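Local coordinates for protein similar to hydroxylamine oxidoreductase (Kuenenia stuttgartiensis, PDB 6H5L) that probably works as a reductase, a multiheme c-type cytochrome that passes electrons along its heme c groups within a large complex of an anammox bacterium, at residues 93-98 with 126-131; 102-105 with 109-112; 115-118 with 122-125. All coordinates share one frame; numbering follows the deposited sequence.

Contact 1. Residues 93-98 with 126-131; sequences ADWRSS and EVHCFD. With HEC (heme c), chain D.
The indole of Trp95 meets Val127 at its edge and heme c of chain D over one face. At the edge, Trp95 NE1 donates to Val127 O at 2.7 Å. The bond is close to straight, with an N-H...O angle of 162°, and it lies in both the ring plane and the carbonyl plane. Over the face, heme CBB sits 3.4 Å above the Trp95 ring, offset toward the rim. Cys129 SG adds a sulfur-aromatic contact, 4.7 Å from the centroid of the six-membered ring of Trp95. Cys129 SG is bonded covalently to heme CAB at 1.8 Å. The imidazole of His128 comes in obliquely, CD2 lying 3.9 Å from Trp95 CZ2, with the two planes 75° apart. Trp95 CG is anti to the backbone N (chi1 171°), which carries the indole off helix 89-97 to the other segment. There, His128 and Asp131 form a capping box at the start of helix 129-133. Phe130 N donates to His128 ND1 at 3.0 Å, and His128 N donates to Asp131 OD2 at 2.7 Å. A leucine in place of Trp95 would probably leave Val127 O without its indole donor and open a gap beside the heme thioether. Cys129 begins a CxxCH heme-binding motif, so one indole holds the carbonyl two residues before that motif and also packs on the thioether link it makes.

Contact 2. Residues 102-105 with 109-112; sequences HPKS and LSSK. With HEC (heme c), chain E.
Van der Waals contact joins Leu109 to the loop 102-105. Leu109 starts toward the loop and then divides: each branch has its own neighbour. Leu109 CD1 lies against polar atoms of the loop, 3.4 Å from Ser105 OG and also near His102 O. Leu109 CD2 goes to heme c of chain E and lies 3.5 Å from its propionate oxygen O2D. With CG anti to the carbonyl carbon (chi1 -71°) and chi2 at 170°, CD1 is turned to the loop and CD2 to the heme. Pro103 CB rests on the base of the same propionate, 4.0 Å from heme CAD. Lys112 touches the propionate too, its CB 3.7 Å from heme CGD.

The segments form the approach to helix 107-120 and its first turns, a heme-lining corner of this multiheme cytochrome. Thr106, between them, accepts from Leu109 N through its hydroxyl.

No hydrogen bond joins the two segments directly. Pro103 O and Leu109 O are near each other, 3.0 Å apart, but both are acceptors; Thr113 OG1 is hydrogen-bonded to each. Within the loop, Ser105 OG donates to His102 O at 3.0 Å, from 38° above the carbonyl plane. Ser110 OG lies over the loop backbone, 3.3 Å from Lys104 CA, and is hydrogen-bonded to Thr106 O.

Charge interactions lead away from the corner. The extended chain of Lys104 carries NZ to salt bridges with Glu117 and Asp125.

Contact 3. Residues 115-118 with 122-125; sequences QIEK and RVLD. With HEC (heme c), chain E.
The C-terminal end of helix 107-120 and the loop that follows it meet here, chiefly through Glu117 and Leu124. The chain leaves the helix, turns, and runs back beside its last turns. One firm hydrogen bond and one weak one join the return to the helix. Near the turn, Arg122 N reaches five residues back to Glu117 O, a weak bond of 3.3 Å with an N-H...O angle of 133°. Further on, Leu124 N donates to Glu117 OE2 at 2.9 Å. That bond is nearly straight, at 170°, and uses the anti lone pair of the oxygen.

The extended Glu117 chain lies alongside the loop. Glu117 CB is 3.2 Å from Arg122 O, and the carboxylate ends beside Val123, with Glu117 OE2 3.9 Å from Val123 CG1. OE2 is also salt-bridged to Lys104, so this one oxygen takes both a backbone N-H and an ammonium group. Asp125 OD1 stands 5.1 Å from Glu117 OE2. These like charges would probably repel, but Lys104, which also bridges to Asp125 OD1, is likely to ease this.

The apolar half of the contact faces heme c of chain E. Ile116 CG2 meets Leu124 CD1 at 3.7 Å, the two side chains crossing at about a right angle. Ile116 CG2 is anti to the backbone N, while CG1 takes another direction and carries CD1 to the heme. There Ile116 CD1 lies 3.7 Å from heme CMD. Leu124 CD1 approaches the same methyl, and its CD2 comes near heme CBC.

In the fold, the loop links helix 107-120 to helix 129-133. Arg122 spans that link with a salt bridge to Asp131, while Gln115 packs against Pro151 of the partner cytochrome chain.

Overall arrangement
From the N terminus, the chain passes through helix 89-97, where contact 1 opens. It then runs through the loop 102-105 into helix 107-120, and contact 2 closes this short corner. Contact 3 follows in series, folding the chain back at the far end of the same helix. Residues 126-131 then complete contact 1. Both smaller loops are therefore nested inside the large one. Salt bridges tie contact 2 to contact 3 and contact 3 to contact 1. Pro103 also packs on Asp125, and Arg96 O packs against His102 NE2 between contacts 1 and 2. Contacts 2 and 3 share heme c of chain E, whereas contact 1 holds heme c of chain D.

Contact 1. Residues 93-98 with 126-131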
loop_
_atom_site.group_PDB
_atom_site.type_symbol
_atom_site.label_atom_id
_atom_site.label_comp_id
_atom_site.label_asym_id
_atom_site.label_seq_id
_atom_site.Cartn_x
_atom_site.Cartn_y
_atom_site.Cartn_z
ATOM N N ALA A 93 9.172 -20.861 21.999
ATOM C CA ALA A 93 8.407 -19.998 21.106
ATOM C C ALA A 93 7.623 -18.950 21.888
ATOM O O ALA A 93 7.568 -17.781 21.488
ATOM C CB ALA A 93 7.471 -20.836 20.237
ATOM N N ASP A 94 7.008 -19.348 23.004
ATOM C CA ASP A 94 6.357 -18.368 23.868
ATOM C C ASP A 94 7.367 -17.364 24.405
ATOM O O ASP A 94 7.143 -16.149 24.349
ATOM C CB ASP A 94 5.639 -19.069 25.023
ATOM C CG ASP A 94 4.367 -19.762 24.586
ATOM O OD1 ASP A 94 4.142 -19.876 23.362
ATOM O OD2 ASP A 94 3.591 -20.185 25.469
ATOM N N TRP A 95 8.491 -17.858 24.930
ATOM C CA TRP A 95 9.458 -16.983 25.586
ATOM C C TRP A 95 10.103 -16.020 24.596
ATOM O O TRP A 95 10.293 -14.839 24.908
ATOM C CB TRP A 95 10.517 -17.820 26.303
ATOM C CG TRP A 95 11.672 -17.015 26.820
ATOM C CD1 TRP A 95 11.684 -16.211 27.924
ATOM C CD2 TRP A 95 12.987 -16.943 26.257
ATOM N NE1 TRP A 95 12.924 -15.639 28.077
ATOM C CE2 TRP A 95 13.742 -16.072 27.068
ATOM C CE3 TRP A 95 13.599 -17.529 25.144
ATOM C CZ2 TRP A 95 15.077 -15.773 26.801
ATOM C CZ3 TRP A 95 14.922 -17.231 24.880
ATOM C CH2 TRP A 95 15.647 -16.360 25.705
ATOM N N ARG A 96 10.438 -16.502 23.396
ATOM C CA ARG A 96 11.014 -15.629 22.379
ATOM C C ARG A 96 10.053 -14.525 21.960
ATOM O O ARG A 96 10.495 -13.460 21.518
ATOM C CB ARG A 96 11.426 -16.452 21.153
ATOM C CG ARG A 96 12.572 -17.414 21.395
ATOM C CD ARG A 96 13.227 -17.813 20.083
ATOM N NE ARG A 96 14.638 -17.444 20.041
ATOM C CZ ARG A 96 15.634 -18.277 20.320
ATOM N NH1 ARG A 96 15.376 -19.532 20.660
ATOM N NH2 ARG A 96 16.889 -17.857 20.257
ATOM N N SER A 97 8.750 -14.753 22.102
ATOM C CA SER A 97 7.735 -13.788 21.707
ATOM C C SER A 97 7.298 -12.878 22.850
ATOM O O SER A 97 6.499 -11.961 22.625
ATOM C CB SER A 97 6.519 -14.522 21.132
ATOM O OG SER A 97 5.568 -13.623 20.585
ATOM N N SER A 98 7.793 -13.102 24.063
ATOM C CA SER A 98 7.344 -12.357 25.228
ATOM C C SER A 98 8.156 -11.078 25.412
ATOM O O SER A 98 9.208 -10.877 24.803
ATOM C CB SER A 98 7.443 -13.222 26.483
ATOM O OG SER A 98 8.795 -13.528 26.777
ATOM N N GLU A 126 17.546 -8.870 28.464
ATOM C CA GLU A 126 16.543 -9.913 28.311
ATOM C C GLU A 126 16.353 -10.592 29.658
ATOM O O GLU A 126 17.245 -10.581 30.509
ATOM C CB GLU A 126 16.939 -10.942 27.245
ATOM C CG GLU A 126 18.040 -11.902 27.680
ATOM C CD GLU A 126 18.252 -13.033 26.692
ATOM O OE1 GLU A 126 18.946 -14.010 27.047
ATOM O OE2 GLU A 126 17.723 -12.948 25.562
ATOM N N VAL A 127 15.174 -11.177 29.843
ATOM C CA VAL A 127 14.874 -11.998 31.011
ATOM C C VAL A 127 14.891 -13.450 30.558
ATOM O O VAL A 127 14.061 -13.864 29.738
ATOM C CB VAL A 127 13.527 -11.620 31.642
ATOM C CG1 VAL A 127 13.252 -12.469 32.874
ATOM C CG2 VAL A 127 13.498 -10.138 31.982
ATOM N N HIS A 128 15.832 -14.219 31.089
ATOM C CA HIS A 128 16.153 -15.543 30.585
ATOM C C HIS A 128 15.561 -16.624 31.482
ATOM O O HIS A 128 15.161 -16.370 32.622
ATOM C CB HIS A 128 17.671 -15.713 30.490
ATOM C CG HIS A 128 18.102 -16.856 29.627
ATOM N ND1 HIS A 128 18.235 -18.141 30.106
ATOM C CD2 HIS A 128 18.434 -16.906 28.317
ATOM C CE1 HIS A 128 18.625 -18.935 29.126
ATOM N NE2 HIS A 128 18.758 -18.208 28.030
ATOM N N CYS A 129 15.505 -17.847 30.940
ATOM C CA CYS A 129 15.123 -19.007 31.740
ATOM C C CYS A 129 15.983 -19.118 32.989
ATOM O O CYS A 129 15.511 -19.550 34.045
ATOM C CB CYS A 129 15.247 -20.286 30.908
ATOM S SG CYS A 129 15.286 -20.038 29.117
ATOM N N PHE A 130 17.256 -18.735 32.877
ATOM C CA PHE A 130 18.144 -18.723 34.032
ATOM C C PHE A 130 17.604 -17.814 35.130
ATOM O O PHE A 130 17.682 -18.148 36.318
ATOM C CB PHE A 130 19.535 -18.269 33.595
ATOM C CG PHE A 130 20.655 -18.890 34.374
ATOM C CD1 PHE A 130 21.084 -18.329 35.564
ATOM C CD2 PHE A 130 21.296 -20.026 33.904
ATOM C CE1 PHE A 130 22.121 -18.896 36.279
ATOM C CE2 PHE A 130 22.333 -20.597 34.612
ATOM C CZ PHE A 130 22.746 -20.031 35.802
ATOM N N ASP A 131 17.050 -16.660 34.747
ATOM C CA ASP A 131 16.608 -15.675 35.731
ATOM C C ASP A 131 15.425 -16.186 36.549
ATOM O O ASP A 131 15.321 -15.892 37.748
ATOM C CB ASP A 131 16.248 -14.365 35.031
ATOM C CG ASP A 131 17.437 -13.729 34.331
ATOM O OD1 ASP A 131 18.513 -13.612 34.956
ATOM O OD2 ASP A 131 17.298 -13.349 33.149
HETATM FE FE HEC D . 9.539 -21.426 32.746
HETATM C CHA HEC D . 7.447 -23.510 34.459
HETATM C CHB HEC D . 10.705 -24.144 30.934
HETATM C CHC HEC D . 11.823 -19.433 31.168
HETATM C CHD HEC D . 8.500 -18.713 34.623
HETATM N NA HEC D . 9.137 -23.442 32.685
HETATM C C1A HEC D . 8.262 -24.102 33.522
HETATM C C2A HEC D . 8.328 -25.523 33.242
HETATM C C3A HEC D . 9.241 -25.697 32.268
HETATM C C4A HEC D . 9.757 -24.394 31.900
HETATM C CMA HEC D . 9.703 -27.013 31.601
HETATM C CAA HEC D . 7.487 -26.583 34.004
HETATM C CBA HEC D . 6.720 -27.550 33.101
HETATM C CGA HEC D . 5.814 -26.821 32.146
HETATM O O1A HEC D . 4.997 -25.983 32.605
HETATM O O2A HEC D . 5.900 -27.093 30.923
HETATM N NB HEC D . 11.010 -21.741 31.344
HETATM C C1B HEC D . 11.282 -22.921 30.678
HETATM C C2B HEC D . 12.269 -22.641 29.655
HETATM C C3B HEC D . 12.586 -21.344 29.726
HETATM C C4B HEC D . 11.792 -20.753 30.784
HETATM C CMB HEC D . 12.860 -23.689 28.690
HETATM C CAB HEC D . 13.592 -20.574 28.841
HETATM C CBB HEC D . 13.048 -20.427 27.402
HETATM N NC HEC D . 10.054 -19.447 32.876
HETATM C C1C HEC D . 11.044 -18.835 32.131
HETATM C C2C HEC D . 11.025 -17.418 32.427
HETATM C C3C HEC D . 10.210 -17.239 33.476
HETATM C C4C HEC D . 9.517 -18.495 33.719
HETATM C CMC HEC D . 12.102 -16.427 31.931
HETATM C CAC HEC D . 9.942 -15.905 34.214
HETATM C CBC HEC D . 9.308 -14.848 33.288
HETATM N ND HEC D . 8.229 -21.157 34.334
HETATM C C1D HEC D . 7.864 -19.916 34.857
HETATM C C2D HEC D . 6.700 -20.096 35.698
HETATM C C3D HEC D . 6.379 -21.591 35.635
HETATM C C4D HEC D . 7.379 -22.171 34.774
HETATM C CMD HEC D . 5.924 -19.027 36.493
HETATM C CAD HEC D . 5.235 -22.325 36.359
HETATM C CBD HEC D . 5.632 -22.478 37.820
HETATM C CGD HEC D . 4.673 -23.407 38.509
HETATM O O1D HEC D . 3.630 -23.759 37.899
HETATM O O2D HEC D . 4.962 -23.792 39.670
#

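Contact 2. Residues 102-105 with 109-112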
loop_
_atom_site.group_PDB
_atom_site.type_symbol
_atom_site.label_atom_id
_atom_site.label_comp_id
_atom_site.label_asym_id
_atom_site.label_seq_id
_atom_site.Cartn_x
_atom_site.Cartn_y
_atom_site.Cartn_z
ATOM N N HIS A 102 12.229 -9.496 24.688
ATOM C CA HIS A 102 12.382 -8.191 24.050
ATOM C C HIS A 102 11.838 -7.111 24.983
ATOM O O HIS A 102 10.768 -6.541 24.736
ATOM C CB HIS A 102 11.672 -8.157 22.697
ATOM C CG HIS A 102 12.074 -9.269 21.775
ATOM N ND1 HIS A 102 13.330 -9.351 21.211
ATOM C CD2 HIS A 102 11.387 -10.342 21.317
ATOM C CE1 HIS A 102 13.399 -10.427 20.448
ATOM N NE2 HIS A 102 12.233 -11.047 20.495
ATOM N N PRO A 103 12.558 -6.800 26.063
ATOM C CA PRO A 103 12.059 -5.841 27.056
ATOM C C PRO A 103 12.309 -4.381 26.715
ATOM O O PRO A 103 11.829 -3.506 27.444
ATOM C CB PRO A 103 12.841 -6.242 28.317
ATOM C CG PRO A 103 14.154 -6.707 27.778
ATOM C CD PRO A 103 13.879 -7.343 26.436
ATOM N N LYS A 104 13.034 -4.091 25.641
ATOM C CA LYS A 104 13.321 -2.726 25.224
ATOM C C LYS A 104 12.925 -2.530 23.768
ATOM O O LYS A 104 13.593 -1.821 23.008
ATOM C CB LYS A 104 14.794 -2.388 25.444
ATOM C CG LYS A 104 15.232 -2.518 26.895
ATOM C CD LYS A 104 16.738 -2.409 27.051
ATOM C CE LYS A 104 17.139 -2.540 28.513
ATOM N NZ LYS A 104 18.615 -2.557 28.699
ATOM N N SER A 105 11.826 -3.167 23.359
ATOM C CA SER A 105 11.364 -3.136 21.978
ATOM C C SER A 105 10.297 -2.077 21.719
ATOM O O SER A 105 10.016 -1.779 20.552
ATOM C CB SER A 105 10.822 -4.514 21.573
ATOM O OG SER A 105 9.767 -4.917 22.427
ATOM N N LEU A 109 7.655 -0.676 27.041
ATOM C CA LEU A 109 8.497 -1.726 27.607
ATOM C C LEU A 109 9.850 -1.176 28.043
ATOM O O LEU A 109 10.360 -1.538 29.111
ATOM C CB LEU A 109 8.679 -2.855 26.595
ATOM C CG LEU A 109 7.465 -3.741 26.318
ATOM C CD1 LEU A 109 7.722 -4.659 25.132
ATOM C CD2 LEU A 109 7.108 -4.551 27.553
ATOM N N SER A 110 10.452 -0.308 27.226
ATOM C CA SER A 110 11.740 0.278 27.589
ATOM C C SER A 110 11.629 1.107 28.862
ATOM O O SER A 110 12.557 1.132 29.681
ATOM C CB SER A 110 12.271 1.134 26.440
ATOM O OG SER A 110 12.265 0.417 25.219
ATOM N N SER A 111 10.497 1.789 29.049
ATOM C CA SER A 111 10.325 2.637 30.222
ATOM C C SER A 111 10.212 1.805 31.494
ATOM O O SER A 111 10.913 2.063 32.479
ATOM C CB SER A 111 9.095 3.529 30.046
ATOM O OG SER A 111 8.965 4.433 31.129
ATOM N N LYS A 112 9.328 0.804 31.494
ATOM C CA LYS A 112 9.173 -0.041 32.675
ATOM C C LYS A 112 10.448 -0.825 32.966
ATOM O O LYS A 112 10.777 -1.065 34.133
ATOM C CB LYS A 112 7.987 -0.988 32.497
ATOM C CG LYS A 112 6.659 -0.289 32.218
ATOM C CD LYS A 112 6.243 0.613 33.372
ATOM C CE LYS A 112 5.603 -0.176 34.502
ATOM N NZ LYS A 112 4.245 -0.663 34.132
HETATM FE FE HEC E . 8.490 -9.984 34.262
HETATM C CHA HEC E . 7.662 -8.077 31.557
HETATM C CHB HEC E . 5.220 -11.007 34.546
HETATM C CHC HEC E . 9.380 -12.196 36.740
HETATM C CHD HEC E . 11.534 -8.445 34.545
HETATM N NA HEC E . 6.758 -9.626 33.223
HETATM C C1A HEC E . 6.624 -8.763 32.153
HETATM C C2A HEC E . 5.216 -8.713 31.794
HETATM C C3A HEC E . 4.553 -9.526 32.623
HETATM C C4A HEC E . 5.506 -10.113 33.539
HETATM C CMA HEC E . 3.031 -9.792 32.617
HETATM C CAA HEC E . 4.573 -7.892 30.653
HETATM C CBA HEC E . 5.142 -8.343 29.310
HETATM C CGA HEC E . 4.189 -7.998 28.196
HETATM O O1A HEC E . 3.047 -7.565 28.495
HETATM O O2A HEC E . 4.567 -8.160 27.007
HETATM N NB HEC E . 7.467 -11.291 35.492
HETATM C C1B HEC E . 6.156 -11.679 35.300
HETATM C C2B HEC E . 5.943 -12.917 36.020
HETATM C C3B HEC E . 7.087 -13.239 36.635
HETATM C C4B HEC E . 8.072 -12.228 36.309
HETATM C CMB HEC E . 4.602 -13.679 36.076
HETATM C CAB HEC E . 7.356 -14.472 37.525
HETATM C CBB HEC E . 7.349 -15.761 36.678
HETATM N NC HEC E . 10.127 -10.244 35.456
HETATM C C1C HEC E . 10.329 -11.270 36.360
HETATM C C2C HEC E . 11.746 -11.320 36.678
HETATM C C3C HEC E . 12.279 -10.173 36.230
HETATM C C4C HEC E . 11.312 -9.545 35.347
HETATM C CMC HEC E . 12.320 -12.161 37.844
HETATM C CAC HEC E . 13.741 -9.692 36.410
HETATM C CBC HEC E . 14.690 -10.482 35.483
HETATM N ND HEC E . 9.462 -8.504 33.197
HETATM C C1D HEC E . 10.713 -7.992 33.533
HETATM C C2D HEC E . 11.014 -6.894 32.643
HETATM C C3D HEC E . 9.804 -6.777 31.707
HETATM C C4D HEC E . 8.891 -7.817 32.127
HETATM C CMD HEC E . 12.288 -6.025 32.638
HETATM C CAD HEC E . 9.604 -5.760 30.561
HETATM C CBD HEC E . 9.103 -4.433 31.125
HETATM C CGD HEC E . 7.763 -4.619 31.789
HETATM O O1D HEC E . 7.717 -4.683 33.044
HETATM O O2D HEC E . 6.741 -4.707 31.061
#

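Contact 3. Residues 115-118 with 122-125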
loop_
_atom_site.group_PDB
_atom_site.type_symbol
_atom_site.label_atom_id
_atom_site.label_comp_id
_atom_site.label_asym_id
_atom_site.label_seq_id
_atom_site.Cartn_x
_atom_site.Cartn_y
_atom_site.Cartn_z
ATOM N N GLN A 115 13.101 1.383 34.998
ATOM C CA GLN A 115 12.851 1.477 36.433
ATOM C C GLN A 115 13.211 0.178 37.144
ATOM O O GLN A 115 13.718 0.201 38.272
ATOM C CB GLN A 115 11.389 1.839 36.687
ATOM C CG GLN A 115 10.997 3.219 36.185
ATOM C CD GLN A 115 9.499 3.369 36.012
ATOM O OE1 GLN A 115 8.945 4.450 36.205
ATOM N NE2 GLN A 115 8.836 2.281 35.636
ATOM N N ILE A 116 12.955 -0.961 36.499
ATOM C CA ILE A 116 13.306 -2.249 37.091
ATOM C C ILE A 116 14.819 -2.394 37.193
ATOM O O ILE A 116 15.339 -2.919 38.184
ATOM C CB ILE A 116 12.676 -3.397 36.281
ATOM C CG1 ILE A 116 11.148 -3.306 36.323
ATOM C CG2 ILE A 116 13.136 -4.748 36.809
ATOM C CD1 ILE A 116 10.450 -4.285 35.398
ATOM N N GLU A 117 15.549 -1.928 36.173
ATOM C CA GLU A 117 17.009 -1.983 36.216
ATOM C C GLU A 117 17.558 -1.209 37.408
ATOM O O GLU A 117 18.520 -1.646 38.052
ATOM C CB GLU A 117 17.596 -1.442 34.913
ATOM C CG GLU A 117 17.472 -2.388 33.732
ATOM C CD GLU A 117 18.012 -1.788 32.449
ATOM O OE1 GLU A 117 17.931 -0.553 32.290
ATOM O OE2 GLU A 117 18.522 -2.552 31.602
ATOM N N LYS A 118 16.964 -0.055 37.715
ATOM C CA LYS A 118 17.397 0.716 38.876
ATOM C C LYS A 118 17.084 -0.015 40.176
ATOM O O LYS A 118 17.888 0.009 41.115
ATOM C CB LYS A 118 16.737 2.095 38.867
ATOM C CG LYS A 118 17.403 3.109 37.952
ATOM C CD LYS A 118 18.405 3.961 38.715
ATOM C CE LYS A 118 19.043 5.009 37.818
ATOM N NZ LYS A 118 19.933 5.923 38.584
ATOM N N ARG A 122 20.824 -4.028 38.171
ATOM C CA ARG A 122 21.355 -4.825 37.078
ATOM C C ARG A 122 20.853 -4.272 35.752
ATOM O O ARG A 122 19.892 -3.502 35.702
ATOM C CB ARG A 122 20.947 -6.299 37.217
ATOM C CG ARG A 122 21.882 -7.291 36.543
ATOM C CD ARG A 122 21.175 -8.615 36.312
ATOM N NE ARG A 122 20.352 -9.001 37.454
ATOM C CZ ARG A 122 19.570 -10.075 37.481
ATOM N NH1 ARG A 122 19.503 -10.875 36.426
ATOM N NH2 ARG A 122 18.854 -10.350 38.563
ATOM N N VAL A 123 21.519 -4.672 34.671
ATOM C CA VAL A 123 21.088 -4.361 33.312
ATOM C C VAL A 123 20.301 -5.551 32.781
ATOM O O VAL A 123 20.744 -6.700 32.899
ATOM C CB VAL A 123 22.286 -4.035 32.405
ATOM C CG1 VAL A 123 21.961 -4.338 30.947
ATOM C CG2 VAL A 123 22.686 -2.578 32.565
ATOM N N LEU A 124 19.132 -5.281 32.205
ATOM C CA LEU A 124 18.224 -6.323 31.729
ATOM C C LEU A 124 17.980 -6.129 30.234
ATOM O O LEU A 124 17.000 -5.499 29.829
ATOM C CB LEU A 124 16.914 -6.297 32.516
ATOM C CG LEU A 124 17.047 -6.539 34.019
ATOM C CD1 LEU A 124 15.703 -6.382 34.710
ATOM C CD2 LEU A 124 17.635 -7.916 34.291
ATOM N N ASP A 125 18.874 -6.682 29.415
ATOM C CA ASP A 125 18.633 -6.739 27.980
ATOM C C ASP A 125 17.673 -7.859 27.609
ATOM O O ASP A 125 17.055 -7.802 26.540
ATOM C CB ASP A 125 19.954 -6.915 27.228
ATOM C CG ASP A 125 20.837 -5.687 27.307
ATOM O OD1 ASP A 125 20.295 -4.562 27.265
ATOM O OD2 ASP A 125 22.072 -5.845 27.412
HETATM FE FE HEC E . 8.490 -9.984 34.262
HETATM C CHA HEC E . 7.662 -8.077 31.557
HETATM C CHB HEC E . 5.220 -11.007 34.546
HETATM C CHC HEC E . 9.380 -12.196 36.740
HETATM C CHD HEC E . 11.534 -8.445 34.545
HETATM N NA HEC E . 6.758 -9.626 33.223
HETATM C C1A HEC E . 6.624 -8.763 32.153
HETATM C C2A HEC E . 5.216 -8.713 31.794
HETATM C C3A HEC E . 4.553 -9.526 32.623
HETATM C C4A HEC E . 5.506 -10.113 33.539
HETATM C CMA HEC E . 3.031 -9.792 32.617
HETATM C CAA HEC E . 4.573 -7.892 30.653
HETATM C CBA HEC E . 5.142 -8.343 29.310
HETATM C CGA HEC E . 4.189 -7.998 28.196
HETATM O O1A HEC E . 3.047 -7.565 28.495
HETATM O O2A HEC E . 4.567 -8.160 27.007
HETATM N NB HEC E . 7.467 -11.291 35.492
HETATM C C1B HEC E . 6.156 -11.679 35.300
HETATM C C2B HEC E . 5.943 -12.917 36.020
HETATM C C3B HEC E . 7.087 -13.239 36.635
HETATM C C4B HEC E . 8.072 -12.228 36.309
HETATM C CMB HEC E . 4.602 -13.679 36.076
HETATM C CAB HEC E . 7.356 -14.472 37.525
HETATM C CBB HEC E . 7.349 -15.761 36.678
HETATM N NC HEC E . 10.127 -10.244 35.456
HETATM C C1C HEC E . 10.329 -11.270 36.360
HETATM C C2C HEC E . 11.746 -11.320 36.678
HETATM C C3C HEC E . 12.279 -10.173 36.230
HETATM C C4C HEC E . 11.312 -9.545 35.347
HETATM C CMC HEC E . 12.320 -12.161 37.844
HETATM C CAC HEC E . 13.741 -9.692 36.410
HETATM C CBC HEC E . 14.690 -10.482 35.483
HETATM N ND HEC E . 9.462 -8.504 33.197
HETATM C C1D HEC E . 10.713 -7.992 33.533
HETATM C C2D HEC E . 11.014 -6.894 32.643
HETATM C C3D HEC E . 9.804 -6.777 31.707
HETATM C C4D HEC E . 8.891 -7.817 32.127
HETATM C CMD HEC E . 12.288 -6.025 32.638
HETATM C CAD HEC E . 9.604 -5.760 30.561
HETATM C CBD HEC E . 9.103 -4.433 31.125
HETATM C CGD HEC E . 7.763 -4.619 31.789
HETATM O O1D HEC E . 7.717 -4.683 33.044
HETATM O O2D HEC E . 6.741 -4.707 31.061
#